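The same site in two structures of inositol 2-dehydrogenase/D-chiro-inositol 3-dehydrogenase from Lactobacillus casei, which oxidises myo-inositol and D-chiro-inositol to 2-keto-myo-inositol and 1-keto-D-chiro-inositol, with NAD(+) as the probable electron acceptor: PDB 4MIE (chain A, 2.00 Å), residues 18-23 and 44-49, and PDB 4MIO (chain B, 1.50 Å), residues 6-11 and 32-37. Both blocks share one frame: the second was fitted to the first on N, CA, C and O of the twelve residues, RMSD 0.19 Å. Numbering follows each deposited sequence.

Structure 1 (4MIE); sequences GVIGTG and AVTDID.
Strands 18-20 and 44-46 run parallel, 7° apart, hydrogen-bonded Val-19 N to Ala-44 O, Thr-46 N to Val-19 O and Gly-21 N to Thr-46 O. They are the two strands of the first beta-alpha-beta unit of the Rossmann domain, joined through helix 24-35. On one face Ile-20 and Thr-46 lie side by side, Ile-20 CG2 4.0 Å from Thr-46 CG2; Thr-46 OG1 is hydrogen-bonded to Tyr-67 O. On the other the side chains of Thr-22 and Val-45 cross at about a right angle. Past the strand end Asp-47 has its CG anti to the backbone N (chi1 -168°); OD1 accepts from Thr-22 N at 2.8 Å and OD2 from Asp-49 N at 3.0 Å, an Asx turn, so a backbone N-H holds each carboxylate oxygen. Gly-21 and Gly-23 probably begin a GxGxxG motif, as in Rossmann dinucleotide-binding folds; at Gly-21 phi is positive (109°) and a CB would jam against the preceding carbonyl O.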
# COMPACT_ATOMS: atom_id res chain seq x y z
N GLY A 18 35.88 -23.96 0.65
CA GLY A 18 36.75 -23.00 0.01
C GLY A 18 35.96 -21.98 -0.80
O GLY A 18 35.04 -22.33 -1.50
N VAL A 19 36.34 -20.73 -0.71
CA VAL A 19 35.62 -19.69 -1.42
C VAL A 19 36.50 -18.97 -2.43
O VAL A 19 37.49 -18.37 -2.09
CB VAL A 19 34.91 -18.70 -0.44
CG1 VAL A 19 34.24 -17.58 -1.18
CG2 VAL A 19 33.93 -19.43 0.43
N ILE A 20 36.12 -19.07 -3.69
CA ILE A 20 36.85 -18.45 -4.77
C ILE A 20 36.17 -17.16 -5.24
O ILE A 20 35.18 -17.20 -5.94
CB ILE A 20 36.99 -19.39 -5.94
CG1 ILE A 20 37.67 -20.67 -5.49
CG2 ILE A 20 37.76 -18.75 -7.04
CD1 ILE A 20 37.47 -21.78 -6.38
N GLY A 21 36.73 -16.04 -4.83
CA GLY A 21 36.14 -14.75 -5.07
C GLY A 21 35.58 -14.14 -3.80
O GLY A 21 34.66 -14.65 -3.21
N THR A 22 36.17 -13.04 -3.37
CA THR A 22 35.76 -12.40 -2.14
C THR A 22 35.36 -10.97 -2.34
O THR A 22 35.79 -10.09 -1.62
CB THR A 22 36.83 -12.50 -1.04
OG1 THR A 22 38.04 -11.89 -1.46
CG2 THR A 22 37.09 -13.93 -0.69
N GLY A 23 34.53 -10.74 -3.35
CA GLY A 23 33.88 -9.48 -3.53
C GLY A 23 32.68 -9.40 -2.62
O GLY A 23 32.61 -10.11 -1.65
N ALA A 44 39.36 -21.96 3.52
CA ALA A 44 40.24 -21.42 2.50
C ALA A 44 39.55 -20.40 1.60
O ALA A 44 38.40 -20.53 1.30
CB ALA A 44 40.83 -22.52 1.68
N VAL A 45 40.29 -19.38 1.19
CA VAL A 45 39.80 -18.41 0.23
C VAL A 45 40.84 -18.02 -0.81
O VAL A 45 42.00 -18.29 -0.64
CB VAL A 45 39.33 -17.10 0.89
CG1 VAL A 45 38.26 -17.34 1.90
CG2 VAL A 45 40.49 -16.36 1.48
N THR A 46 40.38 -17.38 -1.87
CA THR A 46 41.23 -16.72 -2.85
C THR A 46 40.48 -15.66 -3.65
O THR A 46 39.27 -15.71 -3.77
CB THR A 46 41.89 -17.73 -3.79
OG1 THR A 46 42.86 -17.09 -4.61
CG2 THR A 46 40.88 -18.38 -4.63
N ASP A 47 41.21 -14.70 -4.18
CA ASP A 47 40.65 -13.64 -5.02
C ASP A 47 41.77 -13.08 -5.88
O ASP A 47 42.92 -13.13 -5.49
CB ASP A 47 40.02 -12.54 -4.16
CG ASP A 47 39.16 -11.57 -4.96
OD1 ASP A 47 37.96 -11.81 -5.12
OD2 ASP A 47 39.69 -10.57 -5.42
N ILE A 48 41.44 -12.56 -7.05
CA ILE A 48 42.46 -11.96 -7.90
C ILE A 48 43.19 -10.82 -7.19
O ILE A 48 44.30 -10.51 -7.52
CB ILE A 48 41.92 -11.48 -9.25
CG1 ILE A 48 40.92 -10.34 -9.05
CG2 ILE A 48 41.28 -12.59 -9.98
CD1 ILE A 48 40.22 -9.93 -10.30
N ASP A 49 42.52 -10.23 -6.22
CA ASP A 49 43.09 -9.20 -5.39
C ASP A 49 43.39 -9.79 -4.03
O ASP A 49 42.51 -9.93 -3.21
CB ASP A 49 42.08 -8.05 -5.27
CG ASP A 49 42.51 -6.95 -4.33
OD1 ASP A 49 43.54 -7.04 -3.69
OD2 ASP A 49 41.75 -5.98 -4.24

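Structure 2 (4MIO); sequences GVIGTG and AVTDID. With NAI (1,4-dihydronicotinamide adenine dinucleotide), chain C.
Strands 6-8 and 32-34 run parallel, 8° apart, hydrogen-bonded Val-7 N to Ala-32 O, Thr-34 N to Val-7 O and Gly-9 N to Thr-34 O. On one face Ile-8 and Thr-34 lie side by side, Ile-8 CG2 3.9 Å from Thr-34 CG2; Thr-34 OG1 is hydrogen-bonded to Tyr-55 O. On the other the side chains of Thr-10 and Val-33 cross at about a right angle. Past the strand end Asp-35 has its CG anti to the backbone N (chi1 -165°); OD2 accepts from Thr-10 N at 2.8 Å and OD1 from Asp-37 N at 2.7 Å, an Asx turn, so a backbone N-H holds each carboxylate oxygen. The NAI adenosine ribose adds O2B to OD1 (2.7 Å) and O3B to OD2 (2.6 Å), as in NAD-dependent enzymes and consistent with preferring NAD over NADP. Gly-9 and Gly-11 probably begin a GxGxxG motif; at Gly-9 phi is positive (100°) and a CB would jam against the preceding carbonyl O, at Gly-11 against NAI O5B. Ile-36 packs on the adenine.

Structure 1 against structure 2
The strand hydrogen bonds are kept, among them Gly-21(A) N to Thr-46(A) O and Gly-9(B) N to Thr-34(B) O. Kept too are the backbone bonds to the carboxylate: Thr-22(A) N and Asp-49(A) N hold Asp-47(A), as Thr-10(B) N and Asp-37(B) N hold Asp-35(B). What is gained in structure 2 is the ribose of NAI, whose O2B and O3B hydroxyls hydrogen-bond to Asp-35(B) OD1 and OD2 at 2.7 and 2.6 Å. The aspartate side chain keeps its place within the error, so in the apo entry the carboxylate stands in the same place as where the ribose meets it, consistent with a preformed acceptor. In the packing, Ile-20(A), Thr-22(A), Val-45(A) and Thr-46(A) also keep their places, and the comparable CA atoms coincide within the error. The cofactor adds contacts to Ile-8(B), Gly-9(B), Gly-11(B) and Ile-36(B): Ile-8(B) CG2 meets NAI C2A, on the adenine, at 3.9 Å. In structure 1 protein atoms from outside the two segments reach into part of the place NAI takes.

Structure 2 (4MIO)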
# COMPACT_ATOMS: atom_id res chain seq x y z
N GLY B 6 35.89 -23.87 0.68
CA GLY B 6 36.73 -22.86 0.07
C GLY B 6 35.93 -21.88 -0.78
O GLY B 6 35.07 -22.27 -1.50
N VAL B 7 36.26 -20.62 -0.68
CA VAL B 7 35.58 -19.58 -1.42
C VAL B 7 36.50 -18.90 -2.45
O VAL B 7 37.49 -18.37 -2.09
CB VAL B 7 34.99 -18.50 -0.49
CG1 VAL B 7 34.16 -17.52 -1.27
CG2 VAL B 7 34.15 -19.10 0.58
N ILE B 8 36.11 -18.98 -3.70
CA ILE B 8 36.83 -18.40 -4.81
C ILE B 8 36.10 -17.12 -5.28
O ILE B 8 35.07 -17.18 -5.90
CB ILE B 8 36.94 -19.37 -5.95
CG1 ILE B 8 37.65 -20.67 -5.53
CG2 ILE B 8 37.62 -18.71 -7.14
CD1 ILE B 8 37.50 -21.76 -6.45
N GLY B 9 36.69 -15.99 -4.95
CA GLY B 9 36.12 -14.69 -5.19
C GLY B 9 35.51 -14.16 -3.92
O GLY B 9 34.46 -14.61 -3.52
N THR B 10 36.17 -13.20 -3.30
CA THR B 10 35.72 -12.64 -2.05
C THR B 10 35.33 -11.17 -2.16
O THR B 10 35.81 -10.34 -1.43
CB THR B 10 36.75 -12.85 -0.93
OG1 THR B 10 37.93 -12.11 -1.22
CG2 THR B 10 37.13 -14.32 -0.83
N GLY B 11 34.43 -10.90 -3.09
CA GLY B 11 33.87 -9.59 -3.30
C GLY B 11 32.59 -9.41 -2.54
O GLY B 11 32.48 -9.91 -1.48
N ALA B 32 39.39 -21.81 3.54
CA ALA B 32 40.24 -21.34 2.44
C ALA B 32 39.54 -20.29 1.58
O ALA B 32 38.37 -20.40 1.32
CB ALA B 32 40.67 -22.45 1.59
N VAL B 33 40.30 -19.30 1.14
CA VAL B 33 39.81 -18.27 0.23
C VAL B 33 40.85 -17.97 -0.85
O VAL B 33 42.01 -18.22 -0.66
CB VAL B 33 39.47 -16.95 0.94
CG1 VAL B 33 38.37 -17.14 1.91
CG2 VAL B 33 40.68 -16.39 1.65
N THR B 34 40.39 -17.45 -1.96
CA THR B 34 41.26 -16.91 -2.99
C THR B 34 40.55 -15.79 -3.77
O THR B 34 39.38 -15.84 -3.98
CB THR B 34 41.81 -17.99 -3.95
OG1 THR B 34 42.83 -17.43 -4.76
CG2 THR B 34 40.79 -18.55 -4.82
N ASP B 35 41.33 -14.82 -4.24
CA ASP B 35 40.82 -13.70 -5.01
C ASP B 35 42.00 -13.14 -5.83
O ASP B 35 43.09 -13.15 -5.35
CB ASP B 35 40.24 -12.66 -4.07
CG ASP B 35 39.38 -11.64 -4.78
OD1 ASP B 35 39.91 -10.87 -5.56
OD2 ASP B 35 38.17 -11.64 -4.57
N ILE B 36 41.75 -12.69 -7.05
CA ILE B 36 42.80 -12.07 -7.85
C ILE B 36 43.28 -10.84 -7.17
O ILE B 36 44.41 -10.40 -7.38
CB ILE B 36 42.34 -11.75 -9.26
CG1 ILE B 36 41.13 -10.80 -9.26
CG2 ILE B 36 42.03 -12.99 -10.00
CD1 ILE B 36 40.66 -10.49 -10.61
N ASP B 37 42.44 -10.29 -6.33
CA ASP B 37 42.81 -9.24 -5.46
C ASP B 37 43.17 -9.76 -4.12
O ASP B 37 42.39 -9.81 -3.22
CB ASP B 37 41.72 -8.19 -5.39
CG ASP B 37 42.09 -7.03 -4.54
OD1 ASP B 37 43.11 -7.08 -3.87
OD2 ASP B 37 41.35 -6.06 -4.49
PA NAI C . 32.35 -8.36 -7.11
O1A NAI C . 33.01 -7.75 -8.23
O2A NAI C . 32.10 -7.63 -5.95
O5B NAI C . 33.24 -9.54 -6.61
C5B NAI C . 33.89 -10.43 -7.42
C4B NAI C . 35.23 -10.85 -6.79
O4B NAI C . 35.85 -11.83 -7.58
C3B NAI C . 36.25 -9.73 -6.80
O3B NAI C . 36.79 -9.60 -5.54
C2B NAI C . 37.28 -10.15 -7.83
O2B NAI C . 38.55 -9.62 -7.56
C1B NAI C . 37.25 -11.63 -7.69
N9A NAI C . 37.64 -12.32 -8.89
C8A NAI C . 37.40 -12.00 -10.12
N7A NAI C . 37.84 -12.93 -10.95
C5A NAI C . 38.39 -13.87 -10.23
C6A NAI C . 39.06 -15.14 -10.46
N6A NAI C . 39.28 -15.65 -11.65
N1A NAI C . 39.44 -15.82 -9.39
C2A NAI C . 39.28 -15.38 -8.19
N3A NAI C . 38.70 -14.24 -7.91
C4A NAI C . 38.24 -13.47 -8.88
O3 NAI C . 31.06 -9.03 -7.77
PN NAI C . 29.86 -9.78 -6.99
O1N NAI C . 28.69 -8.91 -6.94
O2N NAI C . 30.29 -10.22 -5.70
O5D NAI C . 29.41 -10.91 -7.89
C5D NAI C . 30.10 -12.13 -7.91
C4D NAI C . 29.27 -13.18 -8.59
O4D NAI C . 28.08 -13.34 -7.85
C3D NAI C . 28.83 -12.77 -9.96
O3D NAI C . 28.82 -13.93 -10.74
C2D NAI C . 27.42 -12.27 -9.74
O2D NAI C . 26.73 -12.49 -10.90
C1D NAI C . 26.95 -13.23 -8.69
N1N NAI C . 25.81 -12.69 -7.96
C2N NAI C . 24.67 -13.35 -7.86
C3N NAI C . 23.57 -12.84 -7.20
C7N NAI C . 22.27 -13.61 -7.12
O7N NAI C . 21.28 -13.02 -6.87
N7N NAI C . 22.30 -14.90 -7.34
C4N NAI C . 23.66 -11.54 -6.49
C5N NAI C . 24.96 -10.96 -6.66
C6N NAI C . 25.95 -11.57 -7.36